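Local coordinates for hypothetical Protein CD630_05490 (Peptoclostridium difficile, PDB 6N7M) that is of unknown function but probably carries a signal peptide for export, and forms a two-helix hairpin found as a pair of subunits, at residues V32-Y37 and G83-K88. Sequence-based numbering, arbitrary orientation.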
loop_
_atom_site.group_PDB
_atom_site.type_symbol
_atom_site.label_atom_id
_atom_site.label_comp_id
_atom_site.label_asym_id
_atom_site.label_seq_id
_atom_site.Cartn_x
_atom_site.Cartn_y
_atom_site.Cartn_z
ATOM N N VAL A 32 -6.667 -10.476 -6.029
ATOM C CA VAL A 32 -5.731 -9.394 -5.605
ATOM C C VAL A 32 -5.730 -9.382 -4.083
ATOM O O VAL A 32 -6.844 -9.366 -3.494
ATOM C CB VAL A 32 -6.125 -8.016 -6.166
ATOM C CG1 VAL A 32 -5.224 -6.916 -5.619
ATOM C CG2 VAL A 32 -6.143 -7.996 -7.683
ATOM N N GLU A 33 -4.538 -9.377 -3.493
ATOM C CA GLU A 33 -4.409 -9.399 -2.028
ATOM C C GLU A 33 -5.011 -8.096 -1.526
ATOM O O GLU A 33 -4.613 -7.075 -2.015
ATOM C CB GLU A 33 -2.950 -9.568 -1.594
ATOM C CG GLU A 33 -2.796 -9.837 -0.105
ATOM C CD GLU A 33 -3.306 -11.200 0.329
ATOM O OE1 GLU A 33 -3.321 -12.104 -0.528
ATOM O OE2 GLU A 33 -3.714 -11.349 1.514
ATOM N N HIS A 34 -5.967 -8.172 -0.623
ATOM C CA HIS A 34 -6.579 -6.918 -0.145
ATOM C C HIS A 34 -6.756 -6.956 1.355
ATOM O O HIS A 34 -6.733 -8.003 1.915
ATOM C CB HIS A 34 -7.885 -6.640 -0.868
ATOM C CG HIS A 34 -8.897 -7.708 -0.700
ATOM N ND1 HIS A 34 -8.869 -8.869 -1.417
ATOM C CD2 HIS A 34 -9.978 -7.778 0.088
ATOM C CE1 HIS A 34 -9.886 -9.607 -1.077
ATOM N NE2 HIS A 34 -10.583 -8.951 -0.170
ATOM N N TYR A 35 -6.930 -5.794 1.935
ATOM C CA TYR A 35 -7.080 -5.654 3.398
ATOM C C TYR A 35 -8.418 -6.176 3.907
ATOM O O TYR A 35 -9.448 -6.028 3.205
ATOM C CB TYR A 35 -7.043 -4.182 3.796
ATOM C CG TYR A 35 -5.673 -3.564 3.827
ATOM C CD1 TYR A 35 -4.857 -3.760 4.921
ATOM C CD2 TYR A 35 -5.218 -2.761 2.797
ATOM C CE1 TYR A 35 -3.626 -3.145 5.038
ATOM C CE2 TYR A 35 -3.971 -2.165 2.877
ATOM C CZ TYR A 35 -3.174 -2.362 3.998
ATOM O OH TYR A 35 -1.950 -1.787 4.111
ATOM N N THR A 36 -8.373 -6.643 5.140
ATOM C CA THR A 36 -9.611 -6.966 5.895
ATOM C C THR A 36 -9.956 -5.658 6.603
ATOM O O THR A 36 -9.102 -4.765 6.660
ATOM C CB THR A 36 -9.452 -8.098 6.919
ATOM O OG1 THR A 36 -8.605 -7.695 7.995
ATOM C CG2 THR A 36 -8.870 -9.365 6.327
ATOM N N TYR A 37 -11.183 -5.552 7.086
ATOM C CA TYR A 37 -11.582 -4.342 7.824
ATOM C C TYR A 37 -10.618 -4.169 9.002
ATOM O O TYR A 37 -10.106 -3.051 9.232
ATOM C CB TYR A 37 -13.037 -4.487 8.261
ATOM C CG TYR A 37 -13.534 -3.278 8.997
ATOM C CD1 TYR A 37 -13.243 -3.078 10.325
ATOM C CD2 TYR A 37 -14.228 -2.296 8.318
ATOM C CE1 TYR A 37 -13.683 -1.944 10.988
ATOM C CE2 TYR A 37 -14.665 -1.147 8.960
ATOM C CZ TYR A 37 -14.386 -0.974 10.299
ATOM O OH TYR A 37 -14.803 0.166 10.909
ATOM N N GLY A 83 -17.923 -3.769 0.463
ATOM C CA GLY A 83 -16.974 -4.839 0.082
ATOM C C GLY A 83 -15.801 -4.291 -0.708
ATOM O O GLY A 83 -15.221 -5.025 -1.560
ATOM N N LEU A 84 -15.471 -3.026 -0.488
ATOM C CA LEU A 84 -14.314 -2.402 -1.189
ATOM C C LEU A 84 -13.039 -3.227 -0.951
ATOM O O LEU A 84 -12.780 -3.668 0.175
ATOM C CB LEU A 84 -14.147 -0.950 -0.725
ATOM C CG LEU A 84 -12.972 -0.210 -1.365
ATOM C CD1 LEU A 84 -13.190 -0.019 -2.857
ATOM C CD2 LEU A 84 -12.719 1.120 -0.706
ATOM N N LYS A 85 -12.344 -3.547 -2.039
ATOM C CA LYS A 85 -11.079 -4.305 -2.026
ATOM C C LYS A 85 -9.935 -3.285 -2.156
ATOM O O LYS A 85 -9.817 -2.640 -3.203
ATOM C CB LYS A 85 -11.069 -5.333 -3.171
ATOM C CG LYS A 85 -12.235 -6.322 -3.185
ATOM C CD LYS A 85 -12.284 -7.211 -1.977
ATOM C CE LYS A 85 -13.514 -8.094 -1.918
ATOM N NZ LYS A 85 -14.748 -7.303 -1.695
ATOM N N ILE A 86 -9.251 -3.015 -1.052
ATOM C CA ILE A 86 -8.099 -2.072 -1.007
ATOM C C ILE A 86 -6.868 -2.954 -1.102
ATOM O O ILE A 86 -6.653 -3.754 -0.184
ATOM C CB ILE A 86 -8.110 -1.227 0.279
ATOM C CG1 ILE A 86 -9.419 -0.441 0.380
ATOM C CG2 ILE A 86 -6.887 -0.309 0.335
ATOM C CD1 ILE A 86 -9.556 0.343 1.651
HETATM N N MSE A 87 -6.132 -2.844 -2.207
HETATM C CA MSE A 87 -4.964 -3.718 -2.395
HETATM C C MSE A 87 -3.988 -3.594 -1.228
HETATM O O MSE A 87 -3.669 -2.465 -0.818
HETATM C CB MSE A 87 -4.253 -3.409 -3.712
HETATM C CG MSE A 87 -3.074 -4.315 -3.919
HETATM SE SE MSE A 87 -2.344 -3.985 -5.683
HETATM C CE MSE A 87 -2.025 -2.059 -5.761
ATOM N N LYS A 88 -3.542 -4.746 -0.726
ATOM C CA LYS A 88 -2.619 -4.798 0.442
ATOM C C LYS A 88 -1.190 -4.882 -0.074
ATOM O O LYS A 88 -0.948 -5.530 -1.088
ATOM C CB LYS A 88 -2.970 -6.017 1.304
ATOM C CG LYS A 88 -2.337 -6.102 2.670
ATOM C CD LYS A 88 -2.865 -7.254 3.489
ATOM C CE LYS A 88 -2.332 -7.269 4.904
ATOM N NZ LYS A 88 -0.854 -7.418 4.916
HETATM O O HOH W 1 -9.987 -4.256 1.425
#
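H34 and M87 form a single bridge, an example of how two loops can be clasped without a sheet. Around it K88 N, lying above the carbonyl plane, donates to E33 O (2.9 Å) almost straight (172°), and Y35 N donates to I86 O (3.0 Å). Two lysines then lay methylenes on rings. K88 CG sits over the centre of the Y35 ring, the two side chains crossing at about a right angle. K85 CD lies over one face of the H34 imidazole, offset toward the rim, in a CH-pi contact whose shortness makes this lysine's placing doubtful. With chi1 of 59°, CG of H34 lies between its backbone N and carbonyl carbon; the ring's rotation is fixed by ND1, which donates in the ring plane to V32 O (2.9 Å). V32 CG1 meets CG of the selenomethionine M87 at 3.8 Å. A water extends the link, donating to Y35 O and L84 O and accepting from I86 N. The clasp joins the loop entering helix 37-51, where T36 OG1 caps E39 N, to the loop leaving helix 62-82. I86 packs against Y40 and I79 of these helices, while M87 packs on M72 of the second subunit.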